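Side-chain contacts in ribulose bisphosphate carboxylase (Pyrococcus horikoshii, PDB 2D69), which probably adds carbon dioxide and water to ribulose 1,5-bisphosphate, yielding two molecules of 3-phosphoglycerate, in an archaeal pathway of AMP degradation: residues I225-T228 with I233-K236; W165-Y170 with F199-R204; L389-D394 with D403-S408. All blocks are in the same frame, centred on the assembly; numbering follows the deposited sequence.

Interaction 1 of 3, residues I225-T228 with I233-K236; sequences INIT and IMEK
Ile227 and Met234 meet in a buried packing contact of the alpha/beta barrel, aliphatic carbons against carbonyl oxygens as much as against each other, where the loop leaving strand 222-224 folds against the opening turns of helix 231-244. The backbones come close here, Ile227 CA lying 5.1 Å from Met234 CA. The two side chains run at about a right angle to each other, and the CD1 end of Ile227 rests 4.1 Å from Met234 CB and 3.6 Å from the backbone O of Met234. The carbonyl O of Ile227 faces the root of the methionine: Met234 CG is 3.1 Å away, and Met234 CA offers a C-H to Ile227 O at 3.4 Å. With CG anti to its carbonyl carbon (chi1 -66°) and a bend at chi2, Met234 lays SD 3.8 Å from Thr228 CA. The backbone N of Asp252, at the end of strand 248-252, donates to the hydroxyl of Thr228, while Ser259 of a second subunit packs on Met234. The side chain of Thr228 lies about 7 Å from that of Glu189, a predicted magnesium ligand. Strand, loop and following helix are one beta-alpha unit of the TIM barrel.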
loop_
_atom_site.group_PDB
_atom_site.type_symbol
_atom_site.label_atom_id
_atom_site.label_comp_id
_atom_site.label_asym_id
_atom_site.label_seq_id
_atom_site.Cartn_x
_atom_site.Cartn_y
_atom_site.Cartn_z
ATOM N N ILE A 225 2.511 30.328 -8.203
ATOM C CA ILE A 225 3.557 29.898 -7.293
ATOM C C ILE A 225 4.523 28.998 -7.990
ATOM O O ILE A 225 4.112 28.039 -8.645
ATOM C CB ILE A 225 2.896 29.244 -6.046
ATOM C CG1 ILE A 225 3.975 28.888 -5.005
ATOM C CG2 ILE A 225 2.064 28.005 -6.402
ATOM C CD1 ILE A 225 3.407 28.765 -3.637
ATOM N N ASN A 226 5.818 29.303 -7.855
ATOM C CA ASN A 226 6.881 28.596 -8.570
ATOM C C ASN A 226 7.243 27.236 -7.946
ATOM O O ASN A 226 7.887 27.175 -6.923
ATOM C CB ASN A 226 8.081 29.483 -8.593
ATOM C CG ASN A 226 9.146 29.023 -9.527
ATOM O OD1 ASN A 226 10.146 29.738 -9.749
ATOM N ND2 ASN A 226 8.925 27.916 -10.169
ATOM N N ILE A 227 6.806 26.155 -8.578
ATOM C CA ILE A 227 7.053 24.766 -8.125
ATOM C C ILE A 227 8.253 24.146 -8.849
ATOM O O ILE A 227 8.564 22.988 -8.662
ATOM C CB ILE A 227 5.844 23.877 -8.364
ATOM C CG1 ILE A 227 5.538 23.692 -9.840
ATOM C CG2 ILE A 227 4.523 24.488 -7.700
ATOM C CD1 ILE A 227 4.626 22.465 -10.103
ATOM N N THR A 228 8.896 24.920 -9.690
ATOM C CA THR A 228 10.034 24.431 -10.466
ATOM C C THR A 228 11.074 23.769 -9.532
ATOM O O THR A 228 11.371 24.277 -8.446
ATOM C CB THR A 228 10.684 25.580 -11.195
ATOM O OG1 THR A 228 9.748 26.236 -12.029
ATOM C CG2 THR A 228 11.785 25.115 -12.130
ATOM N N ILE A 233 10.132 16.690 -6.690
ATOM C CA ILE A 233 9.916 17.863 -5.863
ATOM C C ILE A 233 8.773 18.693 -6.450
ATOM O O ILE A 233 7.930 19.135 -5.695
ATOM C CB ILE A 233 11.208 18.779 -5.774
ATOM C CG1 ILE A 233 12.451 17.996 -5.298
ATOM C CG2 ILE A 233 10.923 20.039 -4.938
ATOM C CD1 ILE A 233 12.300 17.191 -4.121
ATOM N N MET A 234 8.755 18.909 -7.777
ATOM C CA MET A 234 7.708 19.732 -8.407
ATOM C C MET A 234 6.360 19.082 -8.123
ATOM O O MET A 234 5.415 19.779 -7.809
ATOM C CB MET A 234 7.805 19.842 -9.937
ATOM C CG MET A 234 8.967 20.534 -10.483
ATOM S SD MET A 234 8.509 21.387 -12.061
ATOM C CE MET A 234 8.857 19.985 -13.052
ATOM N N GLU A 235 6.301 17.740 -8.223
ATOM C CA GLU A 235 5.078 17.010 -7.948
ATOM C C GLU A 235 4.608 17.187 -6.535
ATOM O O GLU A 235 3.409 17.469 -6.337
ATOM C CB GLU A 235 5.210 15.512 -8.262
ATOM C CG GLU A 235 4.055 14.648 -7.793
ATOM C CD GLU A 235 4.019 13.264 -8.450
ATOM O OE1 GLU A 235 5.052 12.770 -8.945
ATOM O OE2 GLU A 235 2.936 12.670 -8.534
ATOM N N LYS A 236 5.488 17.020 -5.561
ATOM C CA LYS A 236 5.116 17.213 -4.139
ATOM C C LYS A 236 4.626 18.655 -3.895
ATOM O O LYS A 236 3.694 18.896 -3.151
ATOM C CB LYS A 236 6.289 16.851 -3.219
ATOM C CG LYS A 236 6.579 15.306 -3.087
ATOM C CD LYS A 236 7.983 15.002 -2.462
ATOM C CE LYS A 236 8.404 13.469 -2.490
ATOM N NZ LYS A 236 9.929 13.240 -2.680
#

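Interaction 2 of 3, residues W165-Y170 with F199-R204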
loop_
_atom_site.group_PDB
_atom_site.type_symbol
_atom_site.label_atom_id
_atom_site.label_comp_id
_atom_site.label_asym_id
_atom_site.label_seq_id
_atom_site.Cartn_x
_atom_site.Cartn_y
_atom_site.Cartn_z
ATOM N N TRP A 165 13.102 37.615 0.082
ATOM C CA TRP A 165 11.963 37.714 1.002
ATOM C C TRP A 165 11.801 36.507 1.961
ATOM O O TRP A 165 11.810 35.341 1.523
ATOM C CB TRP A 165 10.668 37.762 0.184
ATOM C CG TRP A 165 10.601 38.803 -0.886
ATOM C CD1 TRP A 165 10.983 38.664 -2.158
ATOM C CD2 TRP A 165 10.064 40.121 -0.764
ATOM N NE1 TRP A 165 10.743 39.811 -2.860
ATOM C CE2 TRP A 165 10.187 40.737 -2.021
ATOM C CE3 TRP A 165 9.516 40.841 0.278
ATOM C CZ2 TRP A 165 9.775 42.035 -2.270
ATOM C CZ3 TRP A 165 9.069 42.151 0.031
ATOM C CH2 TRP A 165 9.213 42.724 -1.233
ATOM N N SER A 166 11.586 36.810 3.240
ATOM C CA SER A 166 11.027 35.868 4.205
ATOM C C SER A 166 9.527 35.650 3.977
ATOM O O SER A 166 8.837 36.431 3.329
ATOM C CB SER A 166 11.214 36.375 5.651
ATOM O OG SER A 166 10.230 37.335 5.983
ATOM N N VAL A 167 9.040 34.578 4.562
ATOM C CA VAL A 167 7.662 34.187 4.390
ATOM C C VAL A 167 6.789 35.337 4.847
ATOM O O VAL A 167 5.853 35.721 4.147
ATOM C CB VAL A 167 7.375 32.842 5.136
ATOM C CG1 VAL A 167 5.955 32.528 5.149
ATOM C CG2 VAL A 167 8.182 31.697 4.433
ATOM N N GLU A 168 7.126 35.926 5.984
ATOM C CA GLU A 168 6.331 37.015 6.550
ATOM C C GLU A 168 6.353 38.275 5.677
ATOM O O GLU A 168 5.354 38.931 5.493
ATOM C CB GLU A 168 6.846 37.378 7.949
ATOM C CG GLU A 168 5.965 38.377 8.692
ATOM C CD GLU A 168 4.485 37.966 8.709
ATOM O OE1 GLU A 168 3.594 38.833 8.542
ATOM O OE2 GLU A 168 4.200 36.755 8.865
ATOM N N GLU A 169 7.518 38.595 5.127
ATOM C CA GLU A 169 7.665 39.817 4.341
ATOM C C GLU A 169 6.905 39.599 3.032
ATOM O O GLU A 169 6.281 40.505 2.502
ATOM C CB GLU A 169 9.133 40.117 4.065
ATOM C CG GLU A 169 10.015 40.500 5.255
ATOM C CD GLU A 169 11.525 40.344 4.973
ATOM O OE1 GLU A 169 11.943 39.529 4.133
ATOM O OE2 GLU A 169 12.338 41.048 5.587
ATOM N N TYR A 170 6.941 38.365 2.510
ATOM C CA TYR A 170 6.264 38.070 1.261
ATOM C C TYR A 170 4.750 38.152 1.474
ATOM O O TYR A 170 4.048 38.681 0.636
ATOM C CB TYR A 170 6.637 36.695 0.744
ATOM C CG TYR A 170 6.639 36.520 -0.743
ATOM C CD1 TYR A 170 7.559 37.200 -1.525
ATOM C CD2 TYR A 170 5.755 35.639 -1.383
ATOM C CE1 TYR A 170 7.613 37.047 -2.897
ATOM C CE2 TYR A 170 5.832 35.455 -2.799
ATOM C CZ TYR A 170 6.769 36.177 -3.532
ATOM O OH TYR A 170 6.939 36.034 -4.914
ATOM N N PHE A 199 9.294 26.475 0.762
ATOM C CA PHE A 199 8.131 26.348 -0.072
ATOM C C PHE A 199 6.892 26.007 0.742
ATOM O O PHE A 199 5.851 26.706 0.659
ATOM C CB PHE A 199 8.324 25.298 -1.206
ATOM C CG PHE A 199 7.196 25.324 -2.181
ATOM C CD1 PHE A 199 5.997 24.595 -1.935
ATOM C CD2 PHE A 199 7.243 26.192 -3.266
ATOM C CE1 PHE A 199 4.897 24.703 -2.799
ATOM C CE2 PHE A 199 6.166 26.258 -4.148
ATOM C CZ PHE A 199 4.963 25.558 -3.891
ATOM N N GLU A 200 6.975 24.984 1.581
ATOM C CA GLU A 200 5.735 24.603 2.321
ATOM C C GLU A 200 5.243 25.611 3.333
ATOM O O GLU A 200 3.985 25.726 3.663
ATOM C CB GLU A 200 5.863 23.206 2.963
ATOM C CG GLU A 200 4.441 22.677 3.343
ATOM C CD GLU A 200 4.374 21.183 3.644
ATOM O OE1 GLU A 200 3.233 20.659 3.752
ATOM O OE2 GLU A 200 5.453 20.548 3.778
ATOM N N GLU A 201 6.194 26.342 3.897
ATOM C CA GLU A 201 5.860 27.450 4.812
ATOM C C GLU A 201 5.227 28.595 4.029
ATOM O O GLU A 201 4.252 29.172 4.451
ATOM C CB GLU A 201 7.097 27.905 5.576
ATOM C CG GLU A 201 7.645 26.846 6.534
ATOM C CD GLU A 201 8.952 27.256 7.235
ATOM O OE1 GLU A 201 9.635 26.302 7.730
ATOM O OE2 GLU A 201 9.277 28.500 7.304
ATOM N N ARG A 202 5.753 28.881 2.844
ATOM C CA ARG A 202 5.156 29.892 1.980
ATOM C C ARG A 202 3.722 29.511 1.564
ATOM O O ARG A 202 2.806 30.340 1.709
ATOM C CB ARG A 202 6.001 30.107 0.742
ATOM C CG ARG A 202 5.601 31.346 -0.025
ATOM C CD ARG A 202 6.677 31.786 -0.963
ATOM N NE ARG A 202 6.723 31.058 -2.229
ATOM C CZ ARG A 202 7.725 30.257 -2.583
ATOM N NH1 ARG A 202 8.697 29.970 -1.725
ATOM N NH2 ARG A 202 7.748 29.772 -3.804
ATOM N N VAL A 203 3.486 28.262 1.132
ATOM C CA VAL A 203 2.098 27.881 0.799
ATOM C C VAL A 203 1.144 28.006 1.949
ATOM O O VAL A 203 0.036 28.531 1.805
ATOM C CB VAL A 203 1.886 26.480 0.098
ATOM C CG1 VAL A 203 3.061 26.045 -0.705
ATOM C CG2 VAL A 203 1.486 25.412 1.042
ATOM N N ARG A 204 1.512 27.506 3.110
ATOM C CA ARG A 204 0.612 27.654 4.271
ATOM C C ARG A 204 0.261 29.090 4.516
ATOM O O ARG A 204 -0.929 29.439 4.745
ATOM C CB ARG A 204 1.241 27.067 5.506
ATOM C CG ARG A 204 1.377 25.552 5.432
ATOM C CD ARG A 204 2.129 25.021 6.630
ATOM N NE ARG A 204 2.557 23.659 6.522
ATOM C CZ ARG A 204 3.756 23.210 6.917
ATOM N NH1 ARG A 204 4.727 24.030 7.381
ATOM N NH2 ARG A 204 4.000 21.918 6.788
#
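Val167 and Tyr170, on the first turn of helix 167-179, face Glu201 and Arg202 of helix 199-217. The two helices approach to 5.5 Å between Val167 CA and Arg202 CA, with no hydrogen bond passing between the segments. Along 199-204, Phe199 comes first and turns its back on this contact, packing on Arg237, Met240 and Val241 of helix 231-244. Glu200 likewise serves its own helix, with OE1 3.4 Å from Arg204 NH2 in a salt bridge one turn on.

Glu201 begins the contact proper. Its CB lies 4.1 Å from Val167 CG2, the two side chains crossing at about a right angle, while Val167 CG1 reaches the backbone O of Glu201 at 3.8 Å. The carboxylate travels onward, extended beyond CG, to Arg198 and to Arg341 of a third subunit, so the valine meets the base of this acid. These neighbouring helices belong to the outer layer of the TIM barrel, following strands 154-157 and 184-186, and helix 167-179 is started by a capping box in which Ser166 OG accepts from Glu169 N and Glu169 OE1 from Ser166 N.

Arg202 follows. With CG anti to the backbone N (chi1 -167°) and chi2 extended, its chain carries CD to 4.0 Å from Tyr170 CD2, approaching the ring obliquely; a bend at chi3 (81°) then turns the guanidinium aside, its plane 73° from that of the ring. The guanidinium group is gripped by Asp187, Thr192, Asn197 and Tyr223. Asp187 also takes the hydroxyl of Tyr170, its two carboxylate oxygens thus holding the two helices' side chains beside the predicted magnesium ligand Asp188. Last comes Arg204, whose NH1 pairs with Glu269 of the third subunit.

Interaction 3 of 3, residues L389-D394 with D403-S408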
loop_
_atom_site.group_PDB
_atom_site.type_symbol
_atom_site.label_atom_id
_atom_site.label_comp_id
_atom_site.label_asym_id
_atom_site.label_seq_id
_atom_site.Cartn_x
_atom_site.Cartn_y
_atom_site.Cartn_z
ATOM N N LEU A 389 -3.216 50.281 -12.091
ATOM C CA LEU A 389 -3.198 49.348 -13.207
ATOM C C LEU A 389 -4.633 48.888 -13.538
ATOM O O LEU A 389 -5.055 48.909 -14.702
ATOM C CB LEU A 389 -2.317 48.165 -12.871
ATOM C CG LEU A 389 -2.070 47.180 -14.032
ATOM C CD1 LEU A 389 -1.224 47.803 -15.152
ATOM C CD2 LEU A 389 -1.445 45.890 -13.492
ATOM N N ARG A 390 -5.382 48.499 -12.513
ATOM C CA ARG A 390 -6.780 48.051 -12.706
ATOM C C ARG A 390 -7.633 49.171 -13.289
ATOM O O ARG A 390 -8.495 48.917 -14.106
ATOM C CB ARG A 390 -7.391 47.539 -11.406
ATOM C CG ARG A 390 -6.905 46.107 -10.980
ATOM C CD ARG A 390 -7.497 44.925 -11.810
ATOM N NE ARG A 390 -8.975 44.986 -11.790
ATOM C CZ ARG A 390 -9.748 44.571 -10.781
ATOM N NH1 ARG A 390 -9.231 44.009 -9.700
ATOM N NH2 ARG A 390 -11.071 44.651 -10.885
ATOM N N ASP A 391 -7.391 50.418 -12.890
ATOM C CA ASP A 391 -8.209 51.521 -13.369
ATOM C C ASP A 391 -7.860 51.838 -14.805
ATOM O O ASP A 391 -8.745 52.140 -15.603
ATOM C CB ASP A 391 -7.988 52.747 -12.533
ATOM C CG ASP A 391 -8.674 52.670 -11.179
ATOM O OD1 ASP A 391 -9.559 51.804 -10.926
ATOM O OD2 ASP A 391 -8.395 53.469 -10.303
ATOM N N ALA A 392 -6.581 51.759 -15.159
ATOM C CA ALA A 392 -6.199 52.003 -16.536
ATOM C C ALA A 392 -6.792 50.943 -17.467
ATOM O O ALA A 392 -7.155 51.267 -18.578
ATOM C CB ALA A 392 -4.676 52.090 -16.695
ATOM N N ILE A 393 -6.877 49.688 -17.024
ATOM C CA ILE A 393 -7.469 48.615 -17.831
ATOM C C ILE A 393 -8.995 48.831 -17.955
ATOM O O ILE A 393 -9.547 48.713 -19.040
ATOM C CB ILE A 393 -7.128 47.219 -17.234
ATOM C CG1 ILE A 393 -5.638 46.905 -17.420
ATOM C CG2 ILE A 393 -7.950 46.140 -17.867
ATOM C CD1 ILE A 393 -5.119 45.905 -16.428
ATOM N N ASP A 394 -9.669 49.221 -16.877
ATOM C CA ASP A 394 -11.109 49.468 -16.971
ATOM C C ASP A 394 -11.367 50.593 -17.982
ATOM O O ASP A 394 -12.286 50.495 -18.771
ATOM C CB ASP A 394 -11.699 49.836 -15.623
ATOM C CG ASP A 394 -11.809 48.670 -14.690
ATOM O OD1 ASP A 394 -11.815 47.509 -15.138
ATOM O OD2 ASP A 394 -11.911 48.849 -13.468
ATOM N N ASP A 403 -6.601 60.367 -18.972
ATOM C CA ASP A 403 -6.689 61.594 -18.186
ATOM C C ASP A 403 -8.121 61.850 -17.689
ATOM O O ASP A 403 -8.302 62.408 -16.624
ATOM C CB ASP A 403 -6.150 62.802 -18.947
ATOM C CG ASP A 403 -4.649 62.704 -19.262
ATOM O OD1 ASP A 403 -3.844 62.231 -18.427
ATOM O OD2 ASP A 403 -4.178 63.126 -20.333
ATOM N N GLU A 404 -9.149 61.419 -18.426
ATOM C CA GLU A 404 -10.532 61.509 -17.903
ATOM C C GLU A 404 -10.752 60.562 -16.714
ATOM O O GLU A 404 -11.456 60.889 -15.769
ATOM C CB GLU A 404 -11.593 61.225 -18.988
ATOM C CG GLU A 404 -11.766 62.347 -19.994
ATOM C CD GLU A 404 -12.633 63.496 -19.476
ATOM O OE1 GLU A 404 -12.634 63.759 -18.251
ATOM O OE2 GLU A 404 -13.336 64.121 -20.308
ATOM N N LYS A 405 -10.159 59.383 -16.773
ATOM C CA LYS A 405 -10.314 58.391 -15.702
ATOM C C LYS A 405 -9.579 58.842 -14.441
ATOM O O LYS A 405 -10.002 58.565 -13.332
ATOM C CB LYS A 405 -9.788 57.028 -16.181
ATOM C CG LYS A 405 -9.966 55.892 -15.180
ATOM C CD LYS A 405 -11.411 55.485 -14.996
ATOM C CE LYS A 405 -11.494 54.356 -13.975
ATOM N NZ LYS A 405 -12.774 53.644 -13.981
ATOM N N ALA A 406 -8.485 59.569 -14.648
ATOM C CA ALA A 406 -7.597 59.992 -13.589
ATOM C C ALA A 406 -8.253 61.014 -12.670
ATOM O O ALA A 406 -7.795 61.215 -11.543
ATOM C CB ALA A 406 -6.316 60.551 -14.182
ATOM N N LYS A 407 -9.343 61.627 -13.137
ATOM C CA LYS A 407 -10.093 62.593 -12.333
ATOM C C LYS A 407 -10.890 61.954 -11.205
ATOM O O LYS A 407 -11.169 62.598 -10.204
ATOM C CB LYS A 407 -11.032 63.434 -13.222
ATOM C CG LYS A 407 -10.313 64.352 -14.203
ATOM C CD LYS A 407 -11.248 64.711 -15.363
ATOM C CE LYS A 407 -10.836 65.961 -16.134
ATOM N NZ LYS A 407 -11.877 66.296 -17.172
ATOM N N SER A 408 -11.263 60.699 -11.378
ATOM C CA SER A 408 -11.932 59.918 -10.340
ATOM C C SER A 408 -11.001 58.828 -9.761
ATOM O O SER A 408 -11.438 58.019 -8.943
ATOM C CB SER A 408 -13.215 59.290 -10.916
ATOM O OG SER A 408 -12.907 58.362 -11.960
HETATM O O HOH W 1 -11.873 51.325 -12.452
#
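Lys405 reaches across to Asp391 and Asp394 between two segments whose backbones stay well apart, the nearest alpha carbons being Asp391 CA and Lys405 CA at 7.6 Å. Residues 389-394 are a continuous piece of helix 382-398, whereas 403-408 runs from within the short helix 402-405 into a type I beta turn from Lys405 to Ser408. This is the C-terminal end of the TIM-barrel domain: helix 382-398 follows the last barrel strand, 368-370, and the short helix leads on to helix 410-422. The contact lies at the surface, away from the active site.

A single long side chain spans the gap. Lys405 leaves its helix with CG anti to the backbone N (chi1 -177°), bends at chi2 (70°), and then runs out straight. Its aliphatic part passes alongside helix 382-398, where CE lies 3.9 Å from the backbone O of Asp391 and 4.1 Å from Asp391 CB. Farther along, Lys405 NZ comes 4.3 Å from Asp394 CB. Neither carboxylate reaches the ammonium directly, since Asp391 OD1 is 4.8 Å and Asp394 OD2 4.9 Å from Lys405 NZ. The opposite charges should still attract one another at these separations, and a water molecule completes the link.

The rest of Asp391 is engaged too: Asp391 OD2 is hydrogen-bonded to the hydroxyl of Ser409, just past the turn. Within 403-408, Lys407 NZ meets Glu404 OE1 from above the carboxylate plane in a local salt bridge. Leu412 packs against both Ala392 and Lys405, placing helix 410-422 beside the two segments. The bridging water accepts from Lys405 NZ at 2.9 Å while donating to Asp391 OD1 and Asp394 OD2.

All three contacts fall within the catalytic TIM-barrel domain and follow one another along the chain, 165-204, then 225-236, then 389-408. Interactions 1 and 2 are neighbours, their centres 14 Å apart, and share an apolar seam: the ring of Phe199 on helix 199-217 packs against Ile225 and Ile227 of the loop after strand 222-224. Three consecutive beta-alpha units are thereby joined near the predicted metal site, and both interactions also touch the second subunit. Interaction 3 stands apart, its centre about 37 Å from that of interaction 1 and 33 Å from that of interaction 2, joining helix 382-398 to the short helix 402-405 without touching another subunit.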